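Local coordinates for protein putative hydrolase (PDB 3MCW) that is probably a hydrolase of the isochorismatase family, related to nicotinamidases, with no substrate assigned, at residues T102-E105 and A106-A110; N125-E128 and A129-M133; R180-S184 and A185-A189. All blocks are in the same frame, centred on the assembly; numbering follows the deposited sequence. Where two conformers were deposited one is given.

Contact 1 (T102-E105 and A106-A110); sequences TGLE and ALLRA
The guanidinium of Arg-109 meets the carboxylate of Glu-105 at its edge, with OE2 lying almost in the guanidinium plane. NE of Arg-109 gives a hydrogen bond to Glu-105 OE2 at 2.8 Å, and NH2 of Arg-109 gives a second to the same OE2 at 2.9 Å. One oxygen therefore takes both N-H groups of the side-on edge, and the pair is a salt bridge. Glu-105 OE2 is met on its anti side, somewhat out of the carboxylate plane. The two flat groups are not coplanar, as their planes stand 59° apart. Glu-105 reaches forward because CG is anti to its backbone N (chi1 -177°) and the chain beyond is extended. Arg-109 turns the other way at its first torsion, with CG beside its own N, which brings the chain back toward Glu-105. Its NH2 also bonds Leu-137 O, which helps fix the rotation of the group.

This is an i to i+4 salt bridge on the first turns of helix 104-111. Gly-103 is the N-cap residue, and its O accepts from Leu-107 N at 3.0 Å. Just before it, Thr-102 OG1 accepts from Leu-104 N at 3.0 Å, an ST turn. The same OG1 also bonds Ala-98 O.

The buried side of the helix is apolar. Leu-104 CD1 lies 3.9 Å from Leu-108 CG, with the two side chains crossing at a slant. Both also touch Ile-56 of strand 55-60, where the helix packs on the parallel sheet.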
# COMPACT_ATOMS: atom_id res chain seq x y z
N THR A 102 -4.49 7.20 -13.98
CA THR A 102 -3.55 7.78 -14.85
C THR A 102 -3.12 6.76 -15.86
O THR A 102 -3.41 5.57 -15.77
CB THR A 102 -2.31 8.26 -14.12
OG1 THR A 102 -1.50 7.14 -13.84
CG2 THR A 102 -2.69 9.00 -12.81
N GLY A 103 -2.37 7.25 -16.82
CA GLY A 103 -1.77 6.39 -17.81
C GLY A 103 -0.39 5.92 -17.43
O GLY A 103 0.41 5.60 -18.32
N LEU A 104 -0.07 5.86 -16.13
CA LEU A 104 1.34 5.64 -15.81
C LEU A 104 1.84 4.27 -16.22
O LEU A 104 2.89 4.14 -16.84
CB LEU A 104 1.60 5.89 -14.31
CG LEU A 104 3.04 5.65 -13.83
CD1 LEU A 104 4.06 6.53 -14.53
CD2 LEU A 104 3.11 5.82 -12.32
N GLU A 105 1.11 3.23 -15.83
CA GLU A 105 1.58 1.88 -16.12
C GLU A 105 1.76 1.65 -17.63
O GLU A 105 2.79 1.14 -18.08
CB GLU A 105 0.66 0.80 -15.55
CG GLU A 105 1.18 -0.59 -15.79
CD GLU A 105 0.28 -1.71 -15.32
OE1 GLU A 105 -0.83 -1.44 -14.81
OE2 GLU A 105 0.70 -2.88 -15.46
N ALA A 106 0.75 2.06 -18.41
CA ALA A 106 0.84 1.85 -19.85
C ALA A 106 2.00 2.63 -20.47
O ALA A 106 2.66 2.15 -21.39
CB ALA A 106 -0.49 2.19 -20.52
N LEU A 107 2.24 3.85 -19.99
CA LEU A 107 3.35 4.65 -20.49
C LEU A 107 4.68 3.97 -20.20
O LEU A 107 5.57 3.89 -21.05
CB LEU A 107 3.28 6.06 -19.86
CG LEU A 107 4.43 6.97 -20.24
CD1 LEU A 107 4.37 7.32 -21.72
CD2 LEU A 107 4.46 8.21 -19.34
N LEU A 108 4.86 3.50 -18.96
CA LEU A 108 6.09 2.82 -18.60
C LEU A 108 6.33 1.59 -19.47
O LEU A 108 7.42 1.39 -20.00
CB LEU A 108 6.06 2.44 -17.11
CG LEU A 108 6.00 3.59 -16.10
CD1 LEU A 108 5.84 3.04 -14.68
CD2 LEU A 108 7.26 4.45 -16.17
N ARG A 109 5.30 0.77 -19.61
CA ARG A 109 5.46 -0.48 -20.36
C ARG A 109 5.71 -0.22 -21.86
O ARG A 109 6.51 -0.90 -22.47
CB ARG A 109 4.28 -1.40 -20.18
CG ARG A 109 4.09 -1.88 -18.73
CD ARG A 109 3.09 -3.00 -18.67
NE ARG A 109 2.79 -3.43 -17.31
CZ ARG A 109 3.59 -4.15 -16.56
NH1 ARG A 109 4.75 -4.59 -17.01
NH2 ARG A 109 3.21 -4.40 -15.32
N ALA A 110 5.06 0.81 -22.42
CA ALA A 110 5.23 1.11 -23.86
C ALA A 110 6.67 1.50 -24.17
O ALA A 110 7.17 1.28 -25.29
CB ALA A 110 4.28 2.20 -24.29

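Contact 2 (N125-E128 and A129-M133); sequences NSVE and ATVRM. With EDO (1,2-ethanediol), chain I.
Glu-128 and Arg-132 run side by side and point the same way, one helical turn apart. Glu-128 has CG anti to its backbone N (chi1 179°) and an extended chain, while Arg-132 has CG beside its N (chi1 -74°) and is extended to NE. The two flat ends come out nearly coplanar, 8° apart, and form a salt bridge. Glu-128 OE2 accepts from Arg-132 NE at 2.9 Å through its anti lone pair. It also accepts from Arg-132 NH2 at 2.8 Å, nearly along its C-O bond.

Thr-130 OG1 donates to Ser-126 O at 2.9 Å and accepts from Ala-98 N. Thr-130 N reaches Ser-126 O at 3.1 Å from the opposite face of the carbonyl plane. Val-127 and Val-131 lie side by side, with CG1 of Val-127 4.2 Å from CG2 of Val-131.

In the first turn, Asn-125 ND2 bonds O2 of an ethanediol, probably from the crystallisation liquor, at 3.1 Å, and OE2 of Glu-177 of the second subunit.

Helix 123-136 is a beta-alpha-beta crossover at the dimer interface. Its buried charges pair internally, while Glu-128 OE1 bonds Ser-170 OG of helix 163-174 and Arg-132 NH2 also bonds Ser-124 O of the second subunit.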
# COMPACT_ATOMS: atom_id res chain seq x y z
N ASN A 125 2.23 7.41 2.90
CA ASN A 125 0.95 7.63 2.26
C ASN A 125 1.12 7.45 0.74
O ASN A 125 1.14 6.30 0.28
CB ASN A 125 0.28 8.91 2.73
CG ASN A 125 -1.18 8.94 2.33
OD1 ASN A 125 -1.77 7.91 1.98
ND2 ASN A 125 -1.79 10.08 2.44
N SER A 126 1.26 8.52 -0.04
CA SER A 126 1.31 8.35 -1.48
C SER A 126 2.54 7.63 -1.99
O SER A 126 2.46 6.92 -3.00
CB SER A 126 1.14 9.70 -2.18
OG SER A 126 -0.19 10.18 -2.04
N VAL A 127 3.69 7.81 -1.35
CA VAL A 127 4.88 7.06 -1.78
C VAL A 127 4.64 5.55 -1.56
O VAL A 127 4.77 4.77 -2.48
CB VAL A 127 6.16 7.52 -1.07
CG1 VAL A 127 7.30 6.64 -1.41
CG2 VAL A 127 6.48 8.99 -1.45
N GLU A 128 4.24 5.16 -0.36
CA GLU A 128 3.99 3.76 -0.07
C GLU A 128 2.89 3.19 -0.98
O GLU A 128 3.05 2.06 -1.46
CB GLU A 128 3.64 3.59 1.40
CG GLU A 128 3.33 2.16 1.77
CD GLU A 128 3.48 1.83 3.24
OE1 GLU A 128 3.83 2.71 4.05
OE2 GLU A 128 3.22 0.65 3.52
N ALA A 129 1.81 3.92 -1.19
CA ALA A 129 0.73 3.39 -2.05
C ALA A 129 1.25 3.11 -3.45
O ALA A 129 0.96 2.08 -4.08
CB ALA A 129 -0.43 4.38 -2.12
N THR A 130 2.07 4.04 -3.97
CA THR A 130 2.62 3.92 -5.30
C THR A 130 3.62 2.78 -5.39
O THR A 130 3.61 2.01 -6.35
CB THR A 130 3.24 5.26 -5.73
OG1 THR A 130 2.24 6.28 -5.77
CG2 THR A 130 3.86 5.17 -7.10
N VAL A 131 4.51 2.67 -4.41
CA VAL A 131 5.53 1.64 -4.42
C VAL A 131 4.93 0.24 -4.26
O VAL A 131 5.35 -0.69 -4.92
CB VAL A 131 6.64 1.91 -3.38
CG1 VAL A 131 7.60 0.75 -3.29
CG2 VAL A 131 7.37 3.19 -3.72
N ARG A 132 3.95 0.09 -3.36
CA ARG A 132 3.33 -1.24 -3.20
C ARG A 132 2.73 -1.68 -4.53
O ARG A 132 2.91 -2.84 -4.92
CB ARG A 132 2.30 -1.27 -2.09
CG ARG A 132 2.86 -1.23 -0.69
CD ARG A 132 1.78 -1.44 0.36
NE ARG A 132 2.23 -1.36 1.74
CZ ARG A 132 2.02 -2.29 2.67
NH1 ARG A 132 1.48 -3.46 2.40
NH2 ARG A 132 2.28 -2.00 3.93
N MSE A 133 2.00 -0.79 -5.19
CA MSE A 133 1.45 -1.16 -6.51
C MSE A 133 2.52 -1.41 -7.53
O MSE A 133 2.44 -2.39 -8.28
CB MSE A 133 0.46 -0.13 -7.04
CG MSE A 133 -0.84 -0.22 -6.40
SE MSE A 133 -2.25 0.80 -7.30
CE MSE A 133 -2.20 -0.03 -9.07
C1 EDO I . 1.03 14.65 2.77
O1 EDO I . -0.01 15.45 2.21
C2 EDO I . 0.44 13.65 3.73
O2 EDO I . 0.15 12.43 3.08

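Contact 3 (R180-S184 and A185-A189); sequences RVCGS and ADILA
The contact is the strand-to-helix junction where Gly-183, following strand 180-182, holds the N-cap position of helix 184-191. Asp-186 folds back to it. In the conformer described, one of two modelled, Asp-186 OD2 accepts from Gly-183 N at 2.9 Å, an almost straight bond of 167° at the hydrogen. The N-H comes from above the carboxylate plane. Chi1 of -60° sets Asp-186 CG beside its own backbone N and brings OD2 back to Gly-183. OD2 also lies 3.6 Å from Cys-182 CB.

The carbonyl of Gly-183 starts the helical bonding, with Ile-187 N at 3.1 Å from Gly-183 O. Ser-184 O then accepts from Leu-188 N at 2.9 Å.

Strand 180-182 is the outermost one of the parallel sheet within this chain, next to strand 140-149. The CB of Cys-182 points toward the helix. In the conformer described, again one of two, Cys-182 SG meets Ile-187 CD1 at 3.6 Å and Ile-187 CG1 at 3.7 Å. The sulfur therefore lies against the end of the isoleucine side chain. Ile-187 also packs on Leu-44 and Trp-48 of helix 37-51.

Ser-184 turns its hydroxyl elsewhere: OG is hydrogen-bonded to Asp-146 OD2, in strand 140-149.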
# COMPACT_ATOMS: atom_id res chain seq x y z
N ARG A 180 13.55 -2.30 -3.32
CA ARG A 180 14.82 -2.21 -2.61
C ARG A 180 14.94 -0.81 -2.04
O ARG A 180 14.99 0.17 -2.79
CB ARG A 180 15.96 -2.50 -3.57
CG ARG A 180 17.31 -2.49 -2.88
CD ARG A 180 18.42 -2.90 -3.80
NE ARG A 180 19.70 -2.80 -3.13
CZ ARG A 180 20.80 -3.35 -3.58
NH1 ARG A 180 20.78 -4.03 -4.71
NH2 ARG A 180 21.92 -3.19 -2.90
N VAL A 181 15.03 -0.70 -0.72
CA VAL A 181 15.24 0.59 -0.06
C VAL A 181 16.74 0.91 -0.12
O VAL A 181 17.56 0.10 0.25
CB VAL A 181 14.74 0.53 1.38
CG1 VAL A 181 15.13 1.83 2.12
CG2 VAL A 181 13.23 0.31 1.40
N CYS A 182 17.08 2.11 -0.59
CA CYS A 182 18.46 2.50 -0.63
C CYS A 182 18.60 4.01 -0.51
O CYS A 182 17.61 4.71 -0.23
CB CYS A 182 19.06 2.00 -1.91
SG CYS A 182 18.18 2.69 -3.31
N GLY A 183 19.83 4.50 -0.57
CA GLY A 183 20.08 5.91 -0.45
C GLY A 183 20.43 6.54 -1.78
O GLY A 183 20.98 5.92 -2.67
N SER A 184 20.20 7.83 -1.85
CA SER A 184 20.49 8.58 -3.07
C SER A 184 21.96 8.50 -3.43
O SER A 184 22.26 8.45 -4.62
CB SER A 184 20.04 10.03 -2.97
OG SER A 184 20.73 10.76 -1.98
N ALA A 185 22.89 8.48 -2.47
CA ALA A 185 24.32 8.38 -2.81
C ALA A 185 24.58 7.08 -3.55
O ALA A 185 25.38 7.05 -4.51
CB ALA A 185 25.19 8.51 -1.58
N ASP A 186 23.98 5.98 -3.10
CA ASP A 186 24.07 4.62 -3.71
C ASP A 186 23.64 4.69 -5.17
O ASP A 186 24.21 4.12 -6.10
CB ASP A 186 23.09 3.57 -3.06
CG ASP A 186 23.30 3.33 -1.54
OD1 ASP A 186 24.48 3.41 -1.10
OD2 ASP A 186 22.29 3.03 -0.82
N ILE A 187 22.49 5.33 -5.34
CA ILE A 187 21.84 5.46 -6.64
C ILE A 187 22.75 6.26 -7.60
O ILE A 187 22.97 5.87 -8.75
CB ILE A 187 20.47 6.12 -6.47
CG1 ILE A 187 19.48 5.15 -5.81
CG2 ILE A 187 19.97 6.59 -7.84
CD1 ILE A 187 18.32 5.81 -5.11
N LEU A 188 23.28 7.38 -7.13
CA LEU A 188 24.11 8.23 -7.96
C LEU A 188 25.37 7.50 -8.36
O LEU A 188 25.81 7.62 -9.51
CB LEU A 188 24.43 9.54 -7.24
CG LEU A 188 23.25 10.49 -7.03
CD1 LEU A 188 23.66 11.63 -6.09
CD2 LEU A 188 22.69 11.01 -8.37
N ALA A 189 25.95 6.72 -7.45
CA ALA A 189 27.12 5.92 -7.79
C ALA A 189 26.77 4.87 -8.84
O ALA A 189 27.52 4.64 -9.79
CB ALA A 189 27.68 5.27 -6.54

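In the fold
All three contacts are local. Contacts 1 and 2 lie along helices beside the parallel sheet, and contact 3 joins its strand 180-182 to the helix that follows. Contact 2 is the buried one, nearest the middle of the chain and at the interface with the second subunit. Contacts 1 and 3 lie further out and are partly buried. Contacts 1 and 2 each have a glutamate-arginine salt bridge, its flat groups twisted apart in contact 1 and nearly coplanar in contact 2. In contact 3 an aspartate goes to a backbone N-H instead. Contacts 1 and 3 both include a glycine N-cap. Contacts 1 and 2 come within about 5 Å at their nearest atoms but do not touch.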